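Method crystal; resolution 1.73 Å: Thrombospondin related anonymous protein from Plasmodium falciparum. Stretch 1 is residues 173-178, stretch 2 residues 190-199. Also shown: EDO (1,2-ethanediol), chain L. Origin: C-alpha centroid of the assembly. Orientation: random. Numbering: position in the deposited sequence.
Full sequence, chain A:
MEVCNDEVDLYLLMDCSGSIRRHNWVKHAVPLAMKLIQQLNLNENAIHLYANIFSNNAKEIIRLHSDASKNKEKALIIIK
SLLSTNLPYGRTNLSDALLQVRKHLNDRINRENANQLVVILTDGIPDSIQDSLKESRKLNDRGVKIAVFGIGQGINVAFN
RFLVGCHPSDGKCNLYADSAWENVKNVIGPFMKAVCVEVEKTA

Stretch 1 (173-178) CNLYAD
Stretch 2, residues 190-199: PFMKAVCVEV

No hydrogen bond joins these two stretches among the modelled atoms; a turn and the strand that follows it rest on one flank of a helix through apolar side chains and carbonyl oxygens set against carbon atoms, burying 313 Å² summed over both sides. The first stretch opens with a type I beta turn from Cys-173 to Tyr-176, with Asn-174 at phi/psi -67/-21 and Leu-175 at -89/10, closed by Tyr-176 N to Cys-173 O at 3.1 Å. Residues 176-178 then extend as a strand. The second stretch is helical throughout, each amide from Ala-194 to Val-199 bonding the carbonyl four residues back, as in Val-195 N to Phe-191 O at 2.8 Å.

Register follows from three pairs: Asn-174 CA to Ala-194 CA at 5.5 Å, Leu-175 CA to Val-195 CA at 5.3 Å, and Ala-177 CA to Phe-191 CA at 6.3 Å. From Leu-175 to Ala-177 the nearest helix residue shifts from Val-195 back to Phe-191, toward the N-terminal end of the stretch. The close approach suits the small Ala-194, whose CB points toward the turn and lies 3.7 Å from Asn-174 O.

Leu-175 (m, t) starts away, yet its end returns, placing CD2 4.1 Å from both Val-195 CG1 and Glu-198 CB; Val-195 is t, and Glu-198 is unmodelled beyond CB. Phe-191 (t, chi2 73°) starts sideways and reaches back, its CD1 3.5 Å from Ala-177 CB, which points toward the helix. Leu-175 O meets the ring edge, 3.8 Å from Phe-191 CE1, where the ring's slightly positive hydrogens suit a carbonyl oxygen.

Away from the helix, Tyr-176 (t) gives a weak hydrogen bond from OH to Asp-178 OD2 (2.6 Å). The turn's free amides bind ethanediol, probably from the crystallisation liquor: Asn-174 N to O1 at 2.9 Å, nearly linear, and Leu-175 N to O2 at 3.0 Å.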

# COMPACT_ATOMS: atom_id res chain seq x y z
N CYS A 173 8.63 0.97 -15.15
CA CYS A 173 7.71 1.57 -14.20
C CYS A 173 8.15 1.18 -12.80
O CYS A 173 7.74 0.14 -12.29
CB CYS A 173 6.28 1.11 -14.48
SG CYS A 173 5.09 1.94 -13.44
N ASN A 174 8.97 2.04 -12.20
CA ASN A 174 9.56 1.74 -10.89
C ASN A 174 8.53 1.69 -9.76
O ASN A 174 8.77 1.05 -8.75
CB ASN A 174 10.71 2.68 -10.59
CG ASN A 174 11.92 2.41 -11.48
OD1 ASN A 174 12.27 1.25 -11.70
ND2 ASN A 174 12.54 3.45 -12.02
N LEU A 175 7.38 2.33 -9.95
CA LEU A 175 6.31 2.33 -8.95
C LEU A 175 5.33 1.16 -9.09
O LEU A 175 4.31 1.15 -8.41
CB LEU A 175 5.53 3.65 -9.01
CG LEU A 175 6.35 4.87 -8.57
CD1 LEU A 175 5.51 6.12 -8.71
CD2 LEU A 175 6.86 4.73 -7.15
N TYR A 176 5.66 0.19 -9.93
CA TYR A 176 4.82 -0.97 -10.12
C TYR A 176 5.63 -2.28 -10.14
O TYR A 176 6.68 -2.35 -10.76
CB TYR A 176 4.00 -0.84 -11.41
CG TYR A 176 3.12 -2.05 -11.62
CD1 TYR A 176 2.12 -2.37 -10.72
CD2 TYR A 176 3.32 -2.91 -12.71
CE1 TYR A 176 1.33 -3.51 -10.87
CE2 TYR A 176 2.51 -4.03 -12.89
CZ TYR A 176 1.52 -4.33 -11.97
OH TYR A 176 0.72 -5.45 -12.15
N ALA A 177 5.12 -3.30 -9.47
CA ALA A 177 5.60 -4.66 -9.64
C ALA A 177 4.44 -5.60 -9.44
O ALA A 177 3.41 -5.23 -8.85
CB ALA A 177 6.75 -4.96 -8.65
N ASP A 178 4.59 -6.82 -9.95
CA ASP A 178 3.62 -7.85 -9.63
C ASP A 178 4.31 -9.20 -9.40
O ASP A 178 5.51 -9.37 -9.65
CB ASP A 178 2.45 -7.87 -10.63
CG ASP A 178 2.88 -8.05 -12.08
OD1 ASP A 178 3.82 -8.86 -12.34
OD2 ASP A 178 2.25 -7.43 -12.96
N PRO A 190 13.04 -5.83 -3.79
CA PRO A 190 13.37 -5.05 -4.98
C PRO A 190 12.32 -3.98 -5.31
O PRO A 190 12.67 -2.86 -5.70
CB PRO A 190 13.43 -6.12 -6.07
CG PRO A 190 13.88 -7.34 -5.34
CD PRO A 190 13.12 -7.28 -4.06
N PHE A 191 11.05 -4.30 -5.13
CA PHE A 191 9.98 -3.33 -5.34
C PHE A 191 10.13 -2.11 -4.41
O PHE A 191 10.13 -0.97 -4.87
CB PHE A 191 8.61 -4.01 -5.19
CG PHE A 191 7.43 -3.05 -5.14
CD1 PHE A 191 6.98 -2.37 -6.29
CD2 PHE A 191 6.75 -2.85 -3.96
CE1 PHE A 191 5.89 -1.51 -6.23
CE2 PHE A 191 5.65 -1.98 -3.91
CZ PHE A 191 5.22 -1.33 -5.05
N MET A 192 10.25 -2.36 -3.11
CA MET A 192 10.31 -1.26 -2.15
C MET A 192 11.60 -0.44 -2.34
O MET A 192 11.60 0.79 -2.19
CB MET A 192 10.23 -1.79 -0.72
CG MET A 192 8.89 -2.30 -0.30
SD MET A 192 7.48 -1.21 -0.67
CE MET A 192 7.77 0.09 0.52
N LYS A 193 12.68 -1.11 -2.72
CA LYS A 193 13.91 -0.40 -3.06
C LYS A 193 13.70 0.58 -4.20
O LYS A 193 14.06 1.76 -4.09
CB LYS A 193 15.05 -1.36 -3.38
CG LYS A 193 16.39 -0.65 -3.52
CD LYS A 193 17.50 -1.61 -3.87
CE LYS A 193 18.86 -0.93 -3.84
NZ LYS A 193 19.94 -1.98 -3.80
N ALA A 194 13.05 0.10 -5.27
CA ALA A 194 12.76 0.91 -6.46
C ALA A 194 11.81 2.06 -6.15
O ALA A 194 12.02 3.18 -6.58
CB ALA A 194 12.16 0.05 -7.54
N VAL A 195 10.74 1.75 -5.42
CA VAL A 195 9.79 2.75 -4.98
C VAL A 195 10.46 3.86 -4.21
O VAL A 195 10.23 5.03 -4.49
CB VAL A 195 8.66 2.11 -4.13
CG1 VAL A 195 7.80 3.18 -3.45
CG2 VAL A 195 7.81 1.24 -5.05
N CYS A 196 11.30 3.50 -3.24
CA CYS A 196 11.90 4.51 -2.38
C CYS A 196 12.95 5.36 -3.10
O CYS A 196 13.04 6.55 -2.83
CB CYS A 196 12.41 3.89 -1.09
SG CYS A 196 10.92 3.48 -0.09
N VAL A 197 13.67 4.75 -4.05
CA VAL A 197 14.51 5.54 -4.98
C VAL A 197 13.71 6.60 -5.76
O VAL A 197 14.15 7.75 -5.86
CB VAL A 197 15.29 4.62 -5.94
CG1 VAL A 197 15.90 5.42 -7.08
CG2 VAL A 197 16.34 3.85 -5.18
N GLU A 198 12.56 6.22 -6.31
CA GLU A 198 11.69 7.16 -7.04
C GLU A 198 11.20 8.28 -6.12
O GLU A 198 11.23 9.46 -6.49
CB GLU A 198 10.50 6.44 -7.70
N VAL A 199 10.75 7.92 -4.92
CA VAL A 199 10.24 8.91 -3.96
C VAL A 199 11.33 9.96 -3.61
O VAL A 199 11.04 11.16 -3.54
CB VAL A 199 9.64 8.21 -2.69
CG1 VAL A 199 9.39 9.19 -1.53
CG2 VAL A 199 8.34 7.51 -3.09
C1 EDO L . 9.54 5.56 -12.59
O1 EDO L . 9.68 4.53 -13.57
C2 EDO L . 8.10 5.85 -12.19
O2 EDO L . 7.37 4.70 -11.76